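Side-chain contacts in 4-carboxymuconolactone decarboxylase (Sinorhizobium meliloti, PDB 4G9Q), which probably works as a trimeric, all-helical lyase of the carboxymuconolactone decarboxylase family linked to benzoate degradation, and may have peroxiredoxin activity: residues Trp66-Pro69 with Asp75-Leu78; Glu112-Leu117 with Gly124-Thr129; Ala118-Trp123 with Asp191-Pro196. All blocks are in the same frame, centred on the assembly; numbering follows the deposited sequence.

Interaction 1 closes before the other two open along the chain, whereas the segments of interactions 2 and 3 alternate. Interaction 1 joins the loop before helix 73-86 to that helix, on the opposite side of the chain's centre from the other two. Its centre lies about 21 Å from that of interaction 2, which it touches where L78 packs on T113, and about 23 Å from that of interaction 3. Interactions 2 and 3 share helix 107-120; their centres are about 9 Å apart, and the salt bridge E112-R195 joins them directly. Interaction 3 links the two family-homologous regions. Because interactions 2 and 3 both touch the third subunit, this helical packing is continuous with the trimer interface.

Interaction 1. Residues Trp66-Pro69 with Asp75-Leu78; sequences WQRP and DRSL
W66 and R76 form the close-packed half of this contact. R76 CB sits 3.5 Å from W66 CZ3 and 4.0 Å from the centroid of the indole's six-membered ring, 30° off the ring normal, which meets the definition of a CH-pi contact. R76 CD also stands over that face, displaced toward the rim. Beyond R76, the indole reaches the helix backbone and S77: W66 CH2 lies 3.8 Å from S77 N and 3.8 Å from S77 OG, a hydroxyl hydrogen-bonded to N103 and to R73 O. W66 NE1 is hydrogen-bonded to Y247.

The aliphatic part of R76 is extended (chi2 -180°), which carries the guanidinium back past the tryptophan to the loop. There R76 NH2 donates to R68 O over 2.9 Å with an N-H...O angle of 140°, a bent bond whose acceptor is tilted out of the guanidinium plane. R76 NE bonds L71 O and NH1 bonds H243, so several directed bonds fix the rotation of this buried group.

The R68 side is looser. Its CB comes 3.3 Å from R76 NH2, but the chain then bends and leads away, partly exposed, packing on Y183 of the second subunit. R68 NE and R76 NH2 both form salt bridges to E239 OE1, which probably eases the closeness of the two positive groups. Such a buried arginine, tying the loop between two helices to the first turns of the second, belongs here to the all-helical, AhpD-like fold of the carboxymuconolactone decarboxylase family.

Interaction 2. Residues Glu112-Leu117 with Gly124-Thr129; sequences ETITHL and GKAMAT
The flat groups where I114 meets A126 and T129 are peptide carbonyls. At the I114 carbonyl, A126 CB approaches the oxygen, 3.5 Å from I114 O. At the A126 carbonyl, T129 OG1 lies in the carbonyl plane, 2.7 Å from A126 O. The imidazole of H116, the one ring in these segments, takes no part in this contact: Y120 stacks on it, and it meets W193 edge-to-face.

A126 points its methyl toward the facing helix. Having no bulk beyond CB, it lets the backbones come close, with I114 CA and A126 CA 5.4 Å apart. A126 CB lies 4.1 Å from I114 CG2, and the carbonyl carbon of L117 borders the same methyl more distantly. The arrangement is that of two consecutive helices joined by a tight turn at S121-G122, in which the short helix 123-127 packs back against the C-terminal half of helix 107-120 through this alanine.

At the far end, I114 presents both of its branches to one hydroxyl. With chi1 at -66°, CG2 is anti to the backbone N and comes 3.3 Å from T129 OG1; I114 CD1, at the end of the other branch, is 3.5 Å from T129 OG1. Those are van der Waals contacts; the polar need of OG1 is met within its own segment. With chi1 at 76°, the hydroxyl sits between the backbone N and the carbonyl carbon and donates to A126 O at a C=O...O angle of 157°. T129 N donates to the same oxygen over 3.1 Å, so two bonds grip it. I85 of helix 73-86 is touched by I114, L117 and T129, while V49 and L53 of the third subunit pack on I114 and A126, respectively.

Interaction 3. Residues Ala118-Trp123 with Asp191-Pro196; sequences AYYSGW and DLWLRP
Y120 and W193 cross at about a right angle: their ring planes stand at 82°, with centroids of the phenol and the indole's five-membered ring 5.8 Å apart, and neither lies over the face of the other. They meet rim to rim through a hydrogen bond in which W193 NE1 donates to Y120 OH over 2.9 Å. The N-H...O angle is 160°, and the oxygen lies almost in the indole plane, so the donor is used nearly straight.

L192 passes alongside Y119 and Y120, touching both through CD2. Its CG is anti to the backbone N (chi1 -175°), which carries the branch toward the tyrosines: L192 CD2 is 3.7 Å from Y119 CD2, where it approaches obliquely, and 4.0 Å from Y120 CE2, where it comes at the ring edge. One face of the Y119 ring is covered by W123 CZ3, 3.8 Å above its centre. The Y119 hydroxyl bonds R60 of the third subunit, and W123 NE1 bonds T57 of that subunit.

H223 adjoins both Y120 and W193, and F189 stacks on W193, making a buried aromatic cluster between helix 107-120 and the end of helix 178-192. Because W193 supplies the proton in their bond, the chemistry implies that the Y120 hydroxyl is the acceptor and could still offer its own proton elsewhere, while the buried indole N-H is satisfied.

Interaction 1. Residues Trp66-Pro69 with Asp75-Leu78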
loop_
_atom_site.group_PDB
_atom_site.type_symbol
_atom_site.label_atom_id
_atom_site.label_comp_id
_atom_site.label_asym_id
_atom_site.label_seq_id
_atom_site.Cartn_x
_atom_site.Cartn_y
_atom_site.Cartn_z
ATOM N N TRP A 66 22.827 0.725 -8.864
ATOM C CA TRP A 66 23.343 1.938 -8.228
ATOM C C TRP A 66 24.549 2.515 -8.964
ATOM O O TRP A 66 24.880 3.686 -8.780
ATOM C CB TRP A 66 23.690 1.685 -6.757
ATOM C CG TRP A 66 22.528 1.896 -5.828
ATOM C CD1 TRP A 66 21.598 0.968 -5.452
ATOM C CD2 TRP A 66 22.180 3.112 -5.152
ATOM N NE1 TRP A 66 20.690 1.534 -4.588
ATOM C CE2 TRP A 66 21.023 2.848 -4.386
ATOM C CE3 TRP A 66 22.733 4.403 -5.123
ATOM C CZ2 TRP A 66 20.403 3.826 -3.597
ATOM C CZ3 TRP A 66 22.120 5.374 -4.335
ATOM C CH2 TRP A 66 20.962 5.077 -3.584
ATOM N N GLN A 67 25.177 1.694 -9.805
ATOM C CA GLN A 67 26.369 2.093 -10.558
ATOM C C GLN A 67 26.073 2.610 -11.965
ATOM O O GLN A 67 26.994 3.045 -12.671
ATOM C CB GLN A 67 27.379 0.941 -10.624
ATOM C CG GLN A 67 27.864 0.442 -9.263
ATOM C CD GLN A 67 28.279 1.564 -8.326
ATOM O OE1 GLN A 67 27.666 1.767 -7.276
ATOM N NE2 GLN A 67 29.321 2.302 -8.701
ATOM N N ARG A 68 24.801 2.573 -12.372
ATOM C CA ARG A 68 24.403 3.053 -13.697
ATOM C C ARG A 68 24.590 4.567 -13.768
ATOM O O ARG A 68 23.970 5.304 -13.003
ATOM C CB ARG A 68 22.957 2.679 -14.021
ATOM C CG ARG A 68 22.697 1.188 -14.149
ATOM C CD ARG A 68 21.226 0.914 -14.484
ATOM N NE ARG A 68 20.811 1.560 -15.728
ATOM C CZ ARG A 68 20.958 1.041 -16.943
ATOM N NH1 ARG A 68 21.517 -0.154 -17.106
ATOM N NH2 ARG A 68 20.546 1.724 -18.003
ATOM N N PRO A 69 25.464 5.032 -14.679
ATOM C CA PRO A 69 25.915 6.428 -14.638
ATOM C C PRO A 69 24.908 7.476 -15.123
ATOM O O PRO A 69 25.133 8.670 -14.904
ATOM C CB PRO A 69 27.146 6.418 -15.553
ATOM C CG PRO A 69 26.882 5.313 -16.507
ATOM C CD PRO A 69 26.179 4.254 -15.707
ATOM N N ASP A 75 21.026 11.763 -6.794
ATOM C CA ASP A 75 19.650 11.683 -7.283
ATOM C C ASP A 75 19.022 10.340 -6.937
ATOM O O ASP A 75 17.849 10.285 -6.580
ATOM C CB ASP A 75 19.576 11.913 -8.792
ATOM C CG ASP A 75 19.800 13.363 -9.183
ATOM O OD1 ASP A 75 19.537 14.266 -8.363
ATOM O OD2 ASP A 75 20.242 13.603 -10.326
ATOM N N ARG A 76 19.802 9.265 -7.043
ATOM C CA ARG A 76 19.310 7.937 -6.650
ATOM C C ARG A 76 18.922 7.893 -5.171
ATOM O O ARG A 76 17.936 7.252 -4.800
ATOM C CB ARG A 76 20.326 6.840 -6.982
ATOM C CG ARG A 76 20.368 6.506 -8.454
ATOM C CD ARG A 76 21.381 5.412 -8.782
ATOM N NE ARG A 76 21.606 5.412 -10.225
ATOM C CZ ARG A 76 20.865 4.745 -11.104
ATOM N NH1 ARG A 76 19.854 3.979 -10.696
ATOM N NH2 ARG A 76 21.142 4.837 -12.396
ATOM N N SER A 77 19.690 8.583 -4.332
ATOM C CA SER A 77 19.355 8.673 -2.911
ATOM C C SER A 77 18.013 9.379 -2.680
ATOM O O SER A 77 17.203 8.914 -1.878
ATOM C CB SER A 77 20.477 9.353 -2.123
ATOM O OG SER A 77 21.578 8.475 -1.937
ATOM N N LEU A 78 17.773 10.483 -3.390
ATOM C CA LEU A 78 16.488 11.180 -3.303
ATOM C C LEU A 78 15.326 10.295 -3.750
ATOM O O LEU A 78 14.282 10.255 -3.098
ATOM C CB LEU A 78 16.503 12.476 -4.119
ATOM C CG LEU A 78 17.174 13.687 -3.463
ATOM C CD1 LEU A 78 17.328 14.791 -4.498
ATOM C CD2 LEU A 78 16.383 14.177 -2.249
#

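Interaction 2. Residues Glu112-Leu117 with Gly124-Thr129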
loop_
_atom_site.group_PDB
_atom_site.type_symbol
_atom_site.label_atom_id
_atom_site.label_comp_id
_atom_site.label_asym_id
_atom_site.label_seq_id
_atom_site.Cartn_x
_atom_site.Cartn_y
_atom_site.Cartn_z
ATOM N N GLU A 112 12.981 18.641 3.594
ATOM C CA GLU A 112 11.933 19.117 2.689
ATOM C C GLU A 112 11.205 17.977 1.978
ATOM O O GLU A 112 10.011 18.084 1.701
ATOM C CB GLU A 112 12.500 20.129 1.686
ATOM C CG GLU A 112 11.440 20.861 0.853
ATOM C CD GLU A 112 10.524 21.757 1.676
ATOM O OE1 GLU A 112 10.786 21.965 2.887
ATOM O OE2 GLU A 112 9.535 22.260 1.106
ATOM N N THR A 113 11.914 16.882 1.704
ATOM C CA THR A 113 11.286 15.717 1.072
ATOM C C THR A 113 10.186 15.149 1.968
ATOM O O THR A 113 9.092 14.814 1.497
ATOM C CB THR A 113 12.330 14.636 0.725
ATOM O OG1 THR A 113 13.236 15.172 -0.242
ATOM C CG2 THR A 113 11.662 13.385 0.142
ATOM N N ILE A 114 10.484 15.063 3.258
ATOM C CA ILE A 114 9.520 14.604 4.258
ATOM C C ILE A 114 8.274 15.504 4.269
ATOM O O ILE A 114 7.149 15.013 4.206
ATOM C CB ILE A 114 10.189 14.477 5.647
ATOM C CG1 ILE A 114 11.240 13.358 5.585
ATOM C CG2 ILE A 114 9.149 14.193 6.739
ATOM C CD1 ILE A 114 12.264 13.369 6.706
ATOM N N THR A 115 8.480 16.819 4.310
ATOM C CA THR A 115 7.359 17.759 4.314
ATOM C C THR A 115 6.536 17.673 3.032
ATOM O O THR A 115 5.300 17.686 3.073
ATOM C CB THR A 115 7.849 19.191 4.553
ATOM O OG1 THR A 115 8.481 19.244 5.837
ATOM C CG2 THR A 115 6.694 20.185 4.514
ATOM N N HIS A 116 7.227 17.585 1.898
ATOM C CA HIS A 116 6.569 17.468 0.613
ATOM C C HIS A 116 5.702 16.215 0.551
ATOM O O HIS A 116 4.563 16.260 0.084
ATOM C CB HIS A 116 7.596 17.448 -0.525
ATOM C CG HIS A 116 6.977 17.562 -1.880
ATOM N ND1 HIS A 116 6.475 18.748 -2.367
ATOM C CD2 HIS A 116 6.755 16.633 -2.842
ATOM C CE1 HIS A 116 5.967 18.547 -3.570
ATOM N NE2 HIS A 116 6.127 17.273 -3.883
ATOM N N LEU A 117 6.245 15.103 1.038
ATOM C CA LEU A 117 5.524 13.839 0.974
ATOM C C LEU A 117 4.428 13.685 2.027
ATOM O O LEU A 117 3.592 12.794 1.901
ATOM C CB LEU A 117 6.487 12.647 0.954
ATOM C CG LEU A 117 7.368 12.612 -0.306
ATOM C CD1 LEU A 117 8.225 11.365 -0.297
ATOM C CD2 LEU A 117 6.546 12.705 -1.597
ATOM N N GLY A 124 0.632 10.478 7.699
ATOM C CA GLY A 124 1.148 9.346 8.469
ATOM C C GLY A 124 2.439 8.773 7.914
ATOM O O GLY A 124 3.317 8.344 8.675
ATOM N N LYS A 125 2.557 8.770 6.588
ATOM C CA LYS A 125 3.778 8.319 5.916
ATOM C C LYS A 125 4.955 9.244 6.234
ATOM O O LYS A 125 6.076 8.781 6.473
ATOM C CB LYS A 125 3.559 8.212 4.401
ATOM C CG LYS A 125 2.602 7.086 3.975
ATOM C CD LYS A 125 3.255 5.709 4.115
ATOM C CE LYS A 125 2.334 4.588 3.645
ATOM N NZ LYS A 125 1.323 4.206 4.679
ATOM N N ALA A 126 4.699 10.549 6.249
ATOM C CA ALA A 126 5.731 11.514 6.626
ATOM C C ALA A 126 6.080 11.390 8.103
ATOM O O ALA A 126 7.253 11.402 8.476
ATOM C CB ALA A 126 5.291 12.927 6.298
HETATM N N MSE A 127 5.059 11.251 8.944
HETATM C CA MSE A 127 5.279 11.169 10.389
HETATM C C MSE A 127 6.113 9.954 10.780
HETATM O O MSE A 127 6.912 10.018 11.708
HETATM C CB MSE A 127 3.950 11.168 11.145
HETATM C CG MSE A 127 3.325 12.550 11.307
HETATM SE SE MSE A 127 4.515 13.789 12.258
HETATM C CE MSE A 127 4.871 12.720 13.845
ATOM N N ALA A 128 5.936 8.856 10.047
ATOM C CA ALA A 128 6.673 7.625 10.308
ATOM C C ALA A 128 8.186 7.788 10.147
ATOM O O ALA A 128 8.959 7.024 10.729
ATOM C CB ALA A 128 6.160 6.502 9.411
ATOM N N THR A 129 8.603 8.790 9.373
ATOM C CA THR A 129 10.025 9.033 9.114
ATOM C C THR A 129 10.762 9.669 10.293
ATOM O O THR A 129 11.995 9.631 10.349
ATOM C CB THR A 129 10.242 9.946 7.882
ATOM O OG1 THR A 129 9.936 11.305 8.228
ATOM C CG2 THR A 129 9.371 9.502 6.706
#

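Interaction 3. Residues Ala118-Trp123 with Asp191-Pro196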
loop_
_atom_site.group_PDB
_atom_site.type_symbol
_atom_site.label_atom_id
_atom_site.label_comp_id
_atom_site.label_asym_id
_atom_site.label_seq_id
_atom_site.Cartn_x
_atom_site.Cartn_y
_atom_site.Cartn_z
ATOM N N ALA A 118 4.407 14.561 3.036
ATOM C CA ALA A 118 3.240 14.645 3.928
ATOM C C ALA A 118 1.995 14.931 3.090
ATOM O O ALA A 118 0.929 14.340 3.305
ATOM C CB ALA A 118 3.436 15.727 4.978
ATOM N N TYR A 119 2.148 15.818 2.109
ATOM C CA TYR A 119 1.047 16.178 1.224
ATOM C C TYR A 119 0.809 15.142 0.131
ATOM O O TYR A 119 -0.336 14.833 -0.182
ATOM C CB TYR A 119 1.295 17.545 0.591
ATOM C CG TYR A 119 1.247 18.676 1.586
ATOM C CD1 TYR A 119 0.042 19.319 1.886
ATOM C CD2 TYR A 119 2.407 19.108 2.227
ATOM C CE1 TYR A 119 -0.001 20.375 2.806
ATOM C CE2 TYR A 119 2.373 20.150 3.149
ATOM C CZ TYR A 119 1.173 20.774 3.433
ATOM O OH TYR A 119 1.154 21.807 4.337
ATOM N N TYR A 120 1.882 14.608 -0.448
ATOM C CA TYR A 120 1.742 13.726 -1.614
ATOM C C TYR A 120 1.592 12.244 -1.302
ATOM O O TYR A 120 0.957 11.510 -2.075
ATOM C CB TYR A 120 2.831 14.002 -2.664
ATOM C CG TYR A 120 2.454 15.175 -3.531
ATOM C CD1 TYR A 120 1.682 14.992 -4.677
ATOM C CD2 TYR A 120 2.815 16.478 -3.178
ATOM C CE1 TYR A 120 1.302 16.064 -5.466
ATOM C CE2 TYR A 120 2.441 17.563 -3.970
ATOM C CZ TYR A 120 1.687 17.348 -5.109
ATOM O OH TYR A 120 1.303 18.403 -5.900
ATOM N N SER A 121 2.165 11.803 -0.186
ATOM C CA SER A 121 2.033 10.411 0.243
ATOM C C SER A 121 1.048 10.279 1.401
ATOM O O SER A 121 0.385 9.248 1.548
ATOM C CB SER A 121 3.390 9.818 0.616
ATOM O OG SER A 121 4.268 9.832 -0.502
ATOM N N GLY A 122 0.938 11.323 2.211
ATOM C CA GLY A 122 0.009 11.307 3.344
ATOM C C GLY A 122 0.722 11.611 4.642
ATOM O O GLY A 122 1.901 11.289 4.801
ATOM N N TRP A 123 0.001 12.229 5.575
ATOM C CA TRP A 123 0.605 12.735 6.803
ATOM C C TRP A 123 1.285 11.637 7.610
ATOM O O TRP A 123 2.386 11.832 8.123
ATOM C CB TRP A 123 -0.441 13.448 7.661
ATOM C CG TRP A 123 0.008 14.803 8.101
ATOM C CD1 TRP A 123 0.466 15.159 9.336
ATOM C CD2 TRP A 123 0.048 15.984 7.300
ATOM N NE1 TRP A 123 0.789 16.495 9.355
ATOM C CE2 TRP A 123 0.539 17.027 8.117
ATOM C CE3 TRP A 123 -0.291 16.266 5.968
ATOM C CZ2 TRP A 123 0.706 18.335 7.648
ATOM C CZ3 TRP A 123 -0.127 17.565 5.500
ATOM C CH2 TRP A 123 0.368 18.584 6.341
ATOM N N ASP A 191 2.186 27.621 -2.420
ATOM C CA ASP A 191 3.076 27.516 -1.259
ATOM C C ASP A 191 4.088 26.383 -1.394
ATOM O O ASP A 191 5.252 26.637 -1.701
ATOM C CB ASP A 191 2.297 27.404 0.066
ATOM C CG ASP A 191 3.217 27.251 1.275
ATOM O OD1 ASP A 191 4.387 27.687 1.199
ATOM O OD2 ASP A 191 2.780 26.691 2.308
ATOM N N LEU A 192 3.646 25.139 -1.176
ATOM C CA LEU A 192 4.548 23.983 -1.176
ATOM C C LEU A 192 5.509 23.961 -2.374
ATOM O O LEU A 192 6.721 23.798 -2.194
ATOM C CB LEU A 192 3.753 22.662 -1.083
ATOM C CG LEU A 192 4.554 21.353 -0.949
ATOM C CD1 LEU A 192 5.316 21.284 0.366
ATOM C CD2 LEU A 192 3.624 20.149 -1.097
ATOM N N TRP A 193 4.970 24.153 -3.577
ATOM C CA TRP A 193 5.753 24.063 -4.812
ATOM C C TRP A 193 6.703 25.237 -5.013
ATOM O O TRP A 193 7.626 25.157 -5.822
ATOM C CB TRP A 193 4.838 23.874 -6.032
ATOM C CG TRP A 193 4.407 22.445 -6.160
ATOM C CD1 TRP A 193 3.230 21.901 -5.747
ATOM C CD2 TRP A 193 5.177 21.374 -6.709
ATOM N NE1 TRP A 193 3.211 20.548 -6.016
ATOM C CE2 TRP A 193 4.397 20.199 -6.605
ATOM C CE3 TRP A 193 6.447 21.293 -7.296
ATOM C CZ2 TRP A 193 4.849 18.952 -7.060
ATOM C CZ3 TRP A 193 6.898 20.050 -7.748
ATOM C CH2 TRP A 193 6.094 18.900 -7.627
ATOM N N LEU A 194 6.486 26.308 -4.253
ATOM C CA LEU A 194 7.349 27.490 -4.302
ATOM C C LEU A 194 8.362 27.545 -3.155
ATOM O O LEU A 194 9.197 28.457 -3.093
ATOM C CB LEU A 194 6.488 28.760 -4.309
ATOM C CG LEU A 194 5.395 28.808 -5.381
ATOM C CD1 LEU A 194 4.566 30.079 -5.229
ATOM C CD2 LEU A 194 5.979 28.682 -6.799
ATOM N N ARG A 195 8.304 26.572 -2.249
ATOM C CA ARG A 195 9.272 26.507 -1.161
ATOM C C ARG A 195 10.670 26.220 -1.720
ATOM O O ARG A 195 10.841 25.301 -2.520
ATOM C CB ARG A 195 8.842 25.471 -0.119
ATOM C CG ARG A 195 7.660 25.931 0.748
ATOM C CD ARG A 195 7.143 24.792 1.638
ATOM N NE ARG A 195 8.203 24.253 2.492
ATOM C CZ ARG A 195 8.556 24.750 3.675
ATOM N NH1 ARG A 195 7.925 25.803 4.191
ATOM N NH2 ARG A 195 9.544 24.183 4.350
ATOM N N PRO A 196 11.670 27.030 -1.333
ATOM C CA PRO A 196 12.983 26.917 -1.995
ATOM C C PRO A 196 13.884 25.761 -1.535
ATOM O O PRO A 196 14.925 25.514 -2.153
ATOM C CB PRO A 196 13.647 28.267 -1.678
ATOM C CG PRO A 196 13.042 28.673 -0.363
ATOM C CD PRO A 196 11.593 28.220 -0.459
#